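Local coordinates for metallo-beta-lactamase domain-containing protein (Enterococcus faecalis, PDB 2AZ4) that binds two zinc ions in a metallo-beta-lactamase fold and probably acts as a metal-dependent hydrolase, perhaps an RNA-binding exonuclease, at residues A[31-36]-A[64-69]; A[25-30]-A[178-183]; A[358-363]-A[374-379]; A[265-270]-A[346-351]. All coordinates share one frame; numbering follows the deposited sequence.

Contact 1: residues A[31-36]-A[64-69]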
# COMPACT_ATOMS: atom_id res chain seq x y z
N HIS A 31 -8.17 19.97 12.93
CA HIS A 31 -7.99 18.53 13.06
C HIS A 31 -7.53 17.89 11.77
O HIS A 31 -7.83 18.39 10.68
CB HIS A 31 -9.23 17.82 13.70
CG HIS A 31 -10.50 17.91 12.90
ND1 HIS A 31 -10.66 18.71 11.79
CD2 HIS A 31 -11.69 17.28 13.09
CE1 HIS A 31 -11.89 18.57 11.32
NE2 HIS A 31 -12.53 17.70 12.08
N ILE A 32 -6.76 16.82 11.91
CA ILE A 32 -6.27 16.03 10.80
C ILE A 32 -6.70 14.58 10.95
O ILE A 32 -7.01 14.13 12.06
CB ILE A 32 -4.73 16.10 10.63
CG1 ILE A 32 -4.02 15.49 11.85
CG2 ILE A 32 -4.32 17.53 10.37
CD1 ILE A 32 -2.50 15.35 11.71
N PHE A 33 -6.77 13.87 9.83
CA PHE A 33 -7.15 12.47 9.81
C PHE A 33 -6.16 11.75 8.91
O PHE A 33 -5.60 12.37 7.99
CB PHE A 33 -8.57 12.27 9.23
CG PHE A 33 -9.70 12.94 10.03
CD1 PHE A 33 -10.54 12.19 10.84
CD2 PHE A 33 -9.93 14.30 9.93
CE1 PHE A 33 -11.59 12.81 11.57
CE2 PHE A 33 -10.97 14.93 10.67
CZ PHE A 33 -11.80 14.17 11.47
N PHE A 34 -5.98 10.45 9.17
CA PHE A 34 -5.10 9.55 8.41
C PHE A 34 -5.36 8.13 8.90
O PHE A 34 -5.62 7.92 10.07
CB PHE A 34 -3.62 9.89 8.60
CG PHE A 34 -3.21 10.05 10.05
CD1 PHE A 34 -3.26 11.30 10.68
CD2 PHE A 34 -2.78 8.95 10.80
CE1 PHE A 34 -2.91 11.45 12.01
CE2 PHE A 34 -2.40 9.10 12.14
CZ PHE A 34 -2.47 10.33 12.75
N ASP A 35 -5.33 7.13 8.01
CA ASP A 35 -5.42 7.32 6.56
C ASP A 35 -6.91 7.39 6.19
O ASP A 35 -7.68 8.07 6.89
CB ASP A 35 -4.68 6.18 5.85
CG ASP A 35 -3.17 6.24 6.07
OD1 ASP A 35 -2.61 7.37 6.01
OD2 ASP A 35 -2.52 5.18 6.26
N PHE A 36 -7.32 6.73 5.11
CA PHE A 36 -8.71 6.83 4.63
C PHE A 36 -9.15 5.62 3.78
O PHE A 36 -9.66 5.78 2.67
CB PHE A 36 -8.89 8.14 3.83
CG PHE A 36 -10.20 8.82 4.09
CD1 PHE A 36 -10.45 9.42 5.32
CD2 PHE A 36 -11.19 8.84 3.12
CE1 PHE A 36 -11.66 10.04 5.59
CE2 PHE A 36 -12.42 9.47 3.37
CZ PHE A 36 -12.66 10.06 4.60
N LYS A 64 -17.96 13.44 11.66
CA LYS A 64 -18.73 14.66 11.52
C LYS A 64 -18.04 15.57 10.53
O LYS A 64 -16.84 15.83 10.68
CB LYS A 64 -18.91 15.36 12.87
CG LYS A 64 -19.67 16.68 12.80
CD LYS A 64 -19.62 17.39 14.15
CE LYS A 64 -19.94 18.88 14.00
NZ LYS A 64 -18.93 19.61 13.17
N ASP A 65 -18.80 16.06 9.55
CA ASP A 65 -18.34 17.08 8.60
C ASP A 65 -16.99 16.74 7.94
O ASP A 65 -16.07 17.54 7.91
CB ASP A 65 -18.28 18.46 9.26
CG ASP A 65 -19.67 19.07 9.47
OD1 ASP A 65 -20.52 19.03 8.54
OD2 ASP A 65 -19.91 19.59 10.58
N LEU A 66 -16.90 15.51 7.44
CA LEU A 66 -15.74 15.03 6.72
C LEU A 66 -16.16 14.34 5.41
O LEU A 66 -15.50 14.51 4.38
CB LEU A 66 -14.89 14.11 7.60
CG LEU A 66 -13.43 13.87 7.15
CD1 LEU A 66 -12.54 15.09 7.27
CD2 LEU A 66 -12.78 12.68 7.86
N TYR A 67 -17.25 13.59 5.43
CA TYR A 67 -17.66 12.90 4.20
C TYR A 67 -18.33 13.90 3.26
O TYR A 67 -18.87 14.91 3.71
CB TYR A 67 -18.58 11.71 4.47
CG TYR A 67 -17.94 10.59 5.26
CD1 TYR A 67 -16.80 9.91 4.78
CD2 TYR A 67 -18.48 10.18 6.47
CE1 TYR A 67 -16.23 8.89 5.51
CE2 TYR A 67 -17.90 9.14 7.21
CZ TYR A 67 -16.79 8.51 6.72
OH TYR A 67 -16.23 7.47 7.44
N ASP A 68 -18.23 13.65 1.95
CA ASP A 68 -18.81 14.51 0.92
C ASP A 68 -20.28 14.70 1.27
O ASP A 68 -21.02 13.74 1.30
CB ASP A 68 -18.63 13.81 -0.44
CG ASP A 68 -19.15 14.63 -1.65
OD1 ASP A 68 -19.79 15.68 -1.48
OD2 ASP A 68 -18.88 14.18 -2.79
N PRO A 69 -20.72 15.95 1.54
CA PRO A 69 -22.13 16.17 1.92
C PRO A 69 -23.15 15.64 0.91
O PRO A 69 -24.25 15.26 1.30
CB PRO A 69 -22.25 17.70 1.97
CG PRO A 69 -21.04 18.22 1.32
CD PRO A 69 -19.97 17.21 1.51
O HOH W 1 -15.21 16.28 12.96

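Contact 2: residues A[25-30]-A[178-183]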
# COMPACT_ATOMS: atom_id res chain seq x y z
N VAL A 25 -6.35 13.60 14.86
CA VAL A 25 -5.58 14.39 15.78
C VAL A 25 -6.18 15.78 15.75
O VAL A 25 -6.27 16.39 14.69
CB VAL A 25 -4.06 14.44 15.45
CG1 VAL A 25 -3.32 15.31 16.47
CG2 VAL A 25 -3.47 13.03 15.48
N ALA A 26 -6.63 16.25 16.91
CA ALA A 26 -7.30 17.55 17.03
C ALA A 26 -6.66 18.47 18.07
O ALA A 26 -6.25 18.01 19.15
CB ALA A 26 -8.76 17.37 17.35
N TYR A 27 -6.60 19.75 17.72
CA TYR A 27 -6.04 20.80 18.55
C TYR A 27 -6.71 22.13 18.18
O TYR A 27 -6.64 22.56 17.03
CB TYR A 27 -4.53 20.95 18.33
CG TYR A 27 -3.90 22.00 19.24
CD1 TYR A 27 -3.66 21.71 20.58
CD2 TYR A 27 -3.56 23.26 18.75
CE1 TYR A 27 -3.08 22.66 21.43
CE2 TYR A 27 -3.00 24.22 19.60
CZ TYR A 27 -2.75 23.90 20.94
OH TYR A 27 -2.17 24.82 21.77
N LYS A 28 -7.33 22.76 19.19
CA LYS A 28 -8.14 23.98 19.03
C LYS A 28 -9.16 23.79 17.90
O LYS A 28 -9.90 22.81 17.92
CB LYS A 28 -7.27 25.23 18.83
CG LYS A 28 -6.47 25.65 20.06
CD LYS A 28 -5.63 26.87 19.72
CE LYS A 28 -5.17 27.61 20.95
NZ LYS A 28 -4.31 28.78 20.56
N ASP A 29 -9.19 24.69 16.93
CA ASP A 29 -10.13 24.57 15.82
C ASP A 29 -9.55 23.87 14.57
O ASP A 29 -10.07 24.05 13.45
CB ASP A 29 -10.72 25.93 15.45
CG ASP A 29 -9.67 26.95 15.06
OD1 ASP A 29 -8.46 26.64 15.09
OD2 ASP A 29 -10.09 28.08 14.72
N ALA A 30 -8.51 23.07 14.77
CA ALA A 30 -8.00 22.26 13.67
C ALA A 30 -7.99 20.77 13.98
O ALA A 30 -7.85 20.35 15.15
CB ALA A 30 -6.60 22.76 13.24
N ARG A 178 3.10 17.67 14.99
CA ARG A 178 3.34 18.52 16.14
C ARG A 178 2.20 19.51 16.39
O ARG A 178 1.69 20.13 15.45
CB ARG A 178 4.68 19.25 16.01
CG ARG A 178 5.85 18.30 16.15
CD ARG A 178 7.14 19.05 15.99
NE ARG A 178 8.11 18.31 15.18
CZ ARG A 178 9.10 17.57 15.67
NH1 ARG A 178 9.27 17.43 16.98
NH2 ARG A 178 9.92 16.96 14.83
N THR A 179 1.80 19.60 17.65
CA THR A 179 1.05 20.75 18.18
C THR A 179 2.03 21.48 19.12
O THR A 179 3.11 20.95 19.41
CB THR A 179 -0.21 20.32 18.92
OG1 THR A 179 0.13 19.51 20.05
CG2 THR A 179 -1.11 19.49 18.01
N PRO A 180 1.69 22.71 19.57
CA PRO A 180 2.67 23.44 20.40
C PRO A 180 3.27 22.67 21.60
O PRO A 180 4.42 22.91 21.95
CB PRO A 180 1.89 24.67 20.85
CG PRO A 180 0.93 24.90 19.71
CD PRO A 180 0.47 23.51 19.36
N ASP A 181 2.55 21.73 22.19
CA ASP A 181 3.10 21.02 23.35
C ASP A 181 3.43 19.56 23.10
O ASP A 181 3.97 18.91 23.99
CB ASP A 181 2.14 21.10 24.54
CG ASP A 181 2.05 22.51 25.15
OD1 ASP A 181 2.93 23.37 24.89
OD2 ASP A 181 1.08 22.74 25.90
N HIS A 182 3.09 19.04 21.91
CA HIS A 182 3.23 17.60 21.66
C HIS A 182 3.80 17.21 20.32
O HIS A 182 3.64 17.93 19.32
CB HIS A 182 1.91 16.88 21.89
CG HIS A 182 1.32 17.13 23.23
ND1 HIS A 182 1.73 16.45 24.36
CD2 HIS A 182 0.39 18.03 23.64
CE1 HIS A 182 1.06 16.90 25.40
NE2 HIS A 182 0.24 17.85 24.99
N PHE A 183 4.43 16.05 20.31
CA PHE A 183 5.08 15.48 19.15
C PHE A 183 4.69 14.01 19.11
O PHE A 183 5.05 13.24 20.01
CB PHE A 183 6.61 15.61 19.28
CG PHE A 183 7.40 14.83 18.25
CD1 PHE A 183 6.94 14.69 16.94
CD2 PHE A 183 8.62 14.27 18.59
CE1 PHE A 183 7.67 13.96 15.99
CE2 PHE A 183 9.37 13.55 17.64
CZ PHE A 183 8.90 13.39 16.35

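Contact 3: residues A[358-363]-A[374-379]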
# COMPACT_ATOMS: atom_id res chain seq x y z
N PRO A 358 -9.31 -17.88 -2.15
CA PRO A 358 -9.81 -19.08 -2.85
C PRO A 358 -9.34 -19.18 -4.31
O PRO A 358 -9.18 -20.28 -4.84
CB PRO A 358 -11.33 -18.94 -2.76
CG PRO A 358 -11.57 -17.97 -1.63
CD PRO A 358 -10.41 -17.04 -1.64
N GLN A 359 -9.09 -18.03 -4.95
CA GLN A 359 -8.54 -18.01 -6.31
C GLN A 359 -7.13 -18.60 -6.42
O GLN A 359 -6.72 -19.05 -7.49
CB GLN A 359 -8.54 -16.59 -6.86
CG GLN A 359 -9.86 -16.09 -7.39
CD GLN A 359 -9.68 -14.82 -8.23
OE1 GLN A 359 -10.40 -13.83 -8.06
NE2 GLN A 359 -8.68 -14.84 -9.12
N TYR A 360 -6.39 -18.58 -5.32
CA TYR A 360 -5.00 -19.02 -5.30
C TYR A 360 -4.90 -20.47 -5.74
O TYR A 360 -4.17 -20.78 -6.67
CB TYR A 360 -4.39 -18.79 -3.92
CG TYR A 360 -2.89 -18.87 -3.88
CD1 TYR A 360 -2.11 -17.83 -4.39
CD2 TYR A 360 -2.24 -19.97 -3.34
CE1 TYR A 360 -0.73 -17.89 -4.35
CE2 TYR A 360 -0.85 -20.05 -3.30
CZ TYR A 360 -0.10 -19.00 -3.81
OH TYR A 360 1.29 -19.05 -3.78
N ARG A 361 -5.67 -21.34 -5.08
CA ARG A 361 -5.78 -22.75 -5.46
C ARG A 361 -6.16 -22.99 -6.91
O ARG A 361 -5.53 -23.81 -7.58
CB ARG A 361 -6.76 -23.49 -4.55
CG ARG A 361 -6.59 -25.02 -4.59
CD ARG A 361 -5.12 -25.42 -4.30
NE ARG A 361 -5.00 -26.83 -3.93
CZ ARG A 361 -5.12 -27.31 -2.69
NH1 ARG A 361 -5.36 -26.48 -1.66
NH2 ARG A 361 -4.99 -28.61 -2.47
N VAL A 362 -7.18 -22.29 -7.41
CA VAL A 362 -7.60 -22.48 -8.80
C VAL A 362 -6.51 -22.06 -9.78
O VAL A 362 -6.27 -22.74 -10.79
CB VAL A 362 -9.07 -21.93 -9.13
CG1 VAL A 362 -9.68 -21.19 -7.97
CG2 VAL A 362 -9.13 -21.12 -10.40
N PHE A 363 -5.80 -20.98 -9.44
CA PHE A 363 -4.68 -20.50 -10.25
C PHE A 363 -3.59 -21.57 -10.32
O PHE A 363 -3.17 -21.96 -11.41
CB PHE A 363 -4.14 -19.18 -9.66
CG PHE A 363 -3.05 -18.52 -10.49
CD1 PHE A 363 -3.07 -18.56 -11.88
CD2 PHE A 363 -2.03 -17.81 -9.86
CE1 PHE A 363 -2.07 -17.92 -12.63
CE2 PHE A 363 -1.03 -17.17 -10.60
CZ PHE A 363 -1.04 -17.22 -11.98
N PHE A 374 5.40 -23.23 -11.18
CA PHE A 374 5.01 -22.04 -10.43
C PHE A 374 6.06 -21.80 -9.36
O PHE A 374 6.41 -22.72 -8.59
CB PHE A 374 3.66 -22.26 -9.78
CG PHE A 374 3.25 -21.18 -8.81
CD1 PHE A 374 2.50 -20.09 -9.25
CD2 PHE A 374 3.57 -21.27 -7.47
CE1 PHE A 374 2.09 -19.11 -8.38
CE2 PHE A 374 3.15 -20.27 -6.57
CZ PHE A 374 2.41 -19.19 -7.04
N VAL A 375 6.57 -20.57 -9.30
CA VAL A 375 7.55 -20.19 -8.30
C VAL A 375 7.08 -18.97 -7.56
O VAL A 375 6.85 -17.93 -8.16
CB VAL A 375 8.96 -19.99 -8.90
CG1 VAL A 375 9.94 -19.48 -7.84
CG2 VAL A 375 9.47 -21.29 -9.47
N ARG A 376 6.91 -19.12 -6.25
CA ARG A 376 6.60 -18.01 -5.39
C ARG A 376 7.88 -17.26 -5.02
O ARG A 376 8.78 -17.80 -4.35
CB ARG A 376 5.86 -18.49 -4.15
CG ARG A 376 5.22 -17.34 -3.38
CD ARG A 376 4.38 -17.83 -2.20
NE ARG A 376 4.02 -16.68 -1.37
CZ ARG A 376 2.94 -15.92 -1.57
NH1 ARG A 376 2.10 -16.21 -2.56
NH2 ARG A 376 2.71 -14.88 -0.77
N LEU A 377 7.98 -16.02 -5.49
CA LEU A 377 9.16 -15.21 -5.18
C LEU A 377 8.67 -13.94 -4.49
O LEU A 377 8.48 -12.90 -5.13
CB LEU A 377 9.99 -14.93 -6.45
CG LEU A 377 11.38 -14.27 -6.30
CD1 LEU A 377 12.41 -15.23 -5.66
CD2 LEU A 377 11.85 -13.76 -7.66
N ALA A 378 8.42 -14.05 -3.19
CA ALA A 378 7.76 -12.99 -2.44
C ALA A 378 8.73 -12.25 -1.52
O ALA A 378 9.67 -12.83 -1.00
CB ALA A 378 6.59 -13.55 -1.62
N CYS A 379 8.49 -10.96 -1.33
CA CYS A 379 9.22 -10.20 -0.34
C CYS A 379 8.23 -9.23 0.32
O CYS A 379 7.69 -8.32 -0.34
CB CYS A 379 10.38 -9.45 -0.99
SG CYS A 379 11.38 -8.48 0.17

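Contact 4: residues A[265-270]-A[346-351]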
# COMPACT_ATOMS: atom_id res chain seq x y z
N VAL A 265 6.71 -0.21 -7.85
CA VAL A 265 7.29 0.23 -9.12
C VAL A 265 8.80 -0.02 -9.13
O VAL A 265 9.36 -0.37 -10.16
CB VAL A 265 7.00 1.70 -9.40
CG1 VAL A 265 7.24 1.99 -10.87
CG2 VAL A 265 5.53 2.04 -9.11
N GLU A 266 9.44 0.14 -7.97
CA GLU A 266 10.88 -0.06 -7.89
C GLU A 266 11.32 -1.49 -8.09
O GLU A 266 12.43 -1.72 -8.57
CB GLU A 266 11.43 0.45 -6.55
CG GLU A 266 11.74 1.92 -6.53
CD GLU A 266 12.65 2.27 -5.36
OE1 GLU A 266 13.89 2.07 -5.48
OE2 GLU A 266 12.13 2.70 -4.32
N ARG A 267 10.50 -2.46 -7.70
CA ARG A 267 10.81 -3.85 -8.00
C ARG A 267 10.82 -4.05 -9.52
O ARG A 267 11.74 -4.65 -10.06
CB ARG A 267 9.85 -4.83 -7.32
CG ARG A 267 10.17 -6.30 -7.64
CD ARG A 267 9.26 -7.32 -6.91
NE ARG A 267 9.32 -7.18 -5.46
CZ ARG A 267 8.54 -7.86 -4.61
NH1 ARG A 267 7.68 -8.76 -5.08
NH2 ARG A 267 8.62 -7.64 -3.30
N PHE A 268 9.80 -3.53 -10.22
CA PHE A 268 9.80 -3.60 -11.70
C PHE A 268 11.03 -2.94 -12.30
O PHE A 268 11.72 -3.54 -13.13
CB PHE A 268 8.52 -3.01 -12.27
CG PHE A 268 7.34 -3.90 -12.13
CD1 PHE A 268 7.05 -4.86 -13.13
CD2 PHE A 268 6.51 -3.82 -11.00
CE1 PHE A 268 5.93 -5.70 -13.02
CE2 PHE A 268 5.38 -4.67 -10.88
CZ PHE A 268 5.09 -5.61 -11.89
N ALA A 269 11.31 -1.72 -11.84
CA ALA A 269 12.54 -1.00 -12.21
C ALA A 269 13.81 -1.82 -12.01
O ALA A 269 14.67 -1.87 -12.91
CB ALA A 269 12.62 0.36 -11.49
N LYS A 270 13.94 -2.47 -10.86
CA LYS A 270 15.12 -3.31 -10.58
C LYS A 270 15.21 -4.53 -11.46
O LYS A 270 16.30 -4.94 -11.89
CB LYS A 270 15.17 -3.76 -9.11
CG LYS A 270 15.25 -2.62 -8.11
CD LYS A 270 16.60 -1.87 -8.22
CE LYS A 270 16.52 -0.46 -7.64
NZ LYS A 270 17.88 0.08 -7.30
N ILE A 346 6.92 -16.86 -12.56
CA ILE A 346 7.42 -16.35 -11.29
C ILE A 346 6.39 -15.41 -10.71
O ILE A 346 6.10 -14.36 -11.28
CB ILE A 346 8.78 -15.66 -11.46
CG1 ILE A 346 9.81 -16.66 -11.99
CG2 ILE A 346 9.23 -15.05 -10.13
CD1 ILE A 346 10.94 -15.98 -12.79
N HIS A 347 5.81 -15.83 -9.59
CA HIS A 347 4.75 -15.09 -8.94
C HIS A 347 5.36 -14.23 -7.84
O HIS A 347 5.78 -14.75 -6.80
CB HIS A 347 3.74 -16.08 -8.35
CG HIS A 347 2.39 -15.49 -8.10
ND1 HIS A 347 1.80 -15.47 -6.86
CD2 HIS A 347 1.54 -14.86 -8.94
CE1 HIS A 347 0.62 -14.89 -6.94
NE2 HIS A 347 0.44 -14.50 -8.19
N SER A 348 5.44 -12.92 -8.06
CA SER A 348 6.19 -12.04 -7.17
C SER A 348 5.28 -11.00 -6.54
O SER A 348 5.23 -9.83 -6.97
CB SER A 348 7.35 -11.37 -7.91
OG SER A 348 8.20 -10.71 -7.00
N ASP A 349 4.56 -11.44 -5.51
CA ASP A 349 3.58 -10.62 -4.80
C ASP A 349 2.44 -10.07 -5.65
O ASP A 349 1.79 -9.09 -5.28
CB ASP A 349 4.29 -9.52 -4.01
CG ASP A 349 5.17 -10.09 -2.91
OD1 ASP A 349 4.62 -10.76 -2.02
OD2 ASP A 349 6.39 -9.90 -2.95
N ALA A 350 2.19 -10.71 -6.79
CA ALA A 350 1.00 -10.39 -7.57
C ALA A 350 -0.20 -11.14 -6.97
O ALA A 350 -0.03 -12.09 -6.19
CB ALA A 350 1.18 -10.78 -9.03
N GLN A 351 -1.41 -10.70 -7.34
CA GLN A 351 -2.65 -11.43 -7.03
C GLN A 351 -2.85 -12.65 -7.94
O GLN A 351 -2.38 -12.64 -9.06
CB GLN A 351 -3.84 -10.48 -7.12
CG GLN A 351 -3.68 -9.27 -6.22
CD GLN A 351 -4.95 -8.48 -6.08
OE1 GLN A 351 -5.28 -7.66 -6.95
NE2 GLN A 351 -5.69 -8.71 -4.99

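Contact 1: residues A[31-36]-A[64-69]
Leu66 pushes its isobutyl group between the rings of Phe33 and Phe36 and buries more surface than any other residue of the contact. Its CD2 methyl sits almost exactly above the middle of the Phe33 ring, 3.6 Å from CD2 to the ring centroid and 7° off the normal, a well-centred CH-pi contact. The sister methyl CD1 spreads over the rim of the same ring and touches Phe33 CE2 at 3.7 Å. CG of Leu66 stands opposite its own backbone N (chi1 -162°), which directs both methyls at the strand. Phe36, just beyond that strand, meets the same CD2 differently: its ring turns an edge to the methyl, with Phe36 CE1 3.7 Å from Leu66 CD2. One methyl thus serves a face and an edge at once. Farther along, Phe36 CZ approaches Tyr67 CE1 at 3.9 Å, while the hydroxyl of Tyr67 is bound to the carbonyl of Pro61.

The polar side of the contact runs through a single water, which donates to Lys64 O at 2.8 Å and lies in the ring plane of His31, at NE2. No direct hydrogen bond crosses between 31-36 and 64-69. The contact joins the long loop after helix 51-56 to strand 30-34 of one of the beta sheets in the metallo-beta-lactamase fold. Asp35, after a cis peptide bond from Phe34, hydrogen-bonds through OD2 to ND1 of the zinc ligand His97. Across these two segments the adhesion is therefore essentially hydrophobic, with the His31 water as the polar link.

Contact 2: residues A[25-30]-A[178-183]
Tyr27 lays one face of its ring over Thr179 and Pro180, the two residues that carry the other half of the contact. Pro180 CD covers the outer part of the ring, 3.9 Å from the Tyr27 centroid and 28° off the normal, and comes within 3.6 Å of Tyr27 CE2. Nearer the backbone, Thr179 CB lies 4.2 Å from the same centroid, so two CH-pi contacts share one face. The Thr179 methyl CG2 reaches back to Tyr27 CB at 3.7 Å. With CG of Tyr27 turned opposite its backbone N (chi1 -177°), the ring extends toward the facing hairpin; its other face is lined by Lys28 CG.

No hydrogen bond links 25-30 to 178-183. Thr179 OG1 instead pairs with the hydroxyl of Thr7, on the strand beside 22-27. Each segment is the tip of a beta hairpin, closed by its own turn, type II' from Tyr27 to Ala30 and type I from Thr179 to His182. Strands 22-27 and 30-34 belong to one mixed sheet, 173-179 and 182-186 to a second, and the Tyr27 ring bridges the hairpin ends at the margin of these two facing sheets of the alpha-beta/beta-alpha sandwich, with Thr7 of strand 7-13 packed alongside.

Contact 3: residues A[358-363]-A[374-379]
Helix 358-363 and strand 374-376 run roughly antiparallel, at 142° between their N-to-C directions, with axes 12.3 Å apart at closest approach. Even the nearest alpha carbons, Phe363 CA and Phe374 CA, are 9.8 Å apart, so long side chains must span the gap. Tyr360 does most of this. Its CG lies opposite the backbone N, and the phenol reaches across until its OH meets both Phe374 CZ, at 3.4 Å, and Arg376 NH1, at 3.2 Å. The second of these is a hydrogen bond donated by the arginine. It is bent (N-H...O 140°), and the hydroxyl lies 25° out of the guanidinium plane. The Arg376 chain, extended from CG to NE, crosses the phenol at about a right angle. Beside them, the edge of the Phe374 ring receives Phe363 CE2 4.3 Å from Phe374 CE1, a looser touch.

The contact lies within a beta-alpha-beta crossover of the parallel sheet: strand 344-348, helix 358-369 and the outermost strand of that sheet, 373-376. Leu364 and Leu367, from later in the helix, continue the apolar layer against Phe374. NH1 of Arg376 is also bound to the carbonyl of Leu353, its stronger partner, so the phenol takes a secondary share of a group already anchored. Accepting from a cation would tend to polarise the hydroxyl and make it a better donor, while apolar packing round Phe374 adds to the cohesion.

Contact 4: residues A[265-270]-A[346-351]
Arg267 drives its guanidinium into the end of strand 344-348, where NH1 meets both Ser348 and Asp349. The strongest link is the salt bridge from Arg267 NH1 to Asp349 OD2, 2.7 Å and nearly straight at 161°. It lies in the guanidinium plane and uses the oxygen's anti lone pair. Arg267 NH2 adds a weak second bond to the same Asp349 OD2 at 3.2 Å. The carboxylate is turned 51° from the guanidinium, and a single oxygen takes both nitrogens rather than each oxygen taking one. NH1 also donates weakly to Ser348 OG at 2.8 Å, with a poor angle of 124°; that hydroxyl is better engaged with the carbonyl of Leu377. The arginine leaves its helix extended and bends only at chi3, which brings its end to the strand.

Helix 265-274 and strand 344-348 belong to the parallel alpha/beta part of the chain, which is inserted between the zinc ligands Asp189 and His404, reminiscent of the beta-CASP nucleases of this superfamily. Round the guanidinium the packing is close: Glu237 pairs with Arg267 NE, Cys379 O accepts from NH2 and Cys379 N binds Asp349 OD2, so each nitrogen of this buried cation has a partner and its rotation is fixed. Leu240 of helix 237-249 covers both Arg267 and Ser348. The side toward Asp349 is looser: this residue is partly open to solvent, and the bond it receives from NH2 is the longer and more bent of its two from the arginine.

The four contacts fall into two pairs on opposite sides of the chain's centre. Contacts 1 and 2 have centres about 17 Å apart and share neighbouring strands 22-27 and 30-34, joined by the bond from Ile32 N to Val25 O at 2.8 Å; contact 1 is nested in the loop that contact 2 closes. Contacts 3 and 4, about 13 Å apart between centres, meet on adjacent parallel strands, where Val375 O lies 2.7 Å from His347 N. The zinc site lies between the pairs: the Phe36 side chain is about 12 Å from a zinc ion and that of Asp349 about 11 Å, whereas contacts 2 and 3 lie away from it, their centres about 45 Å apart.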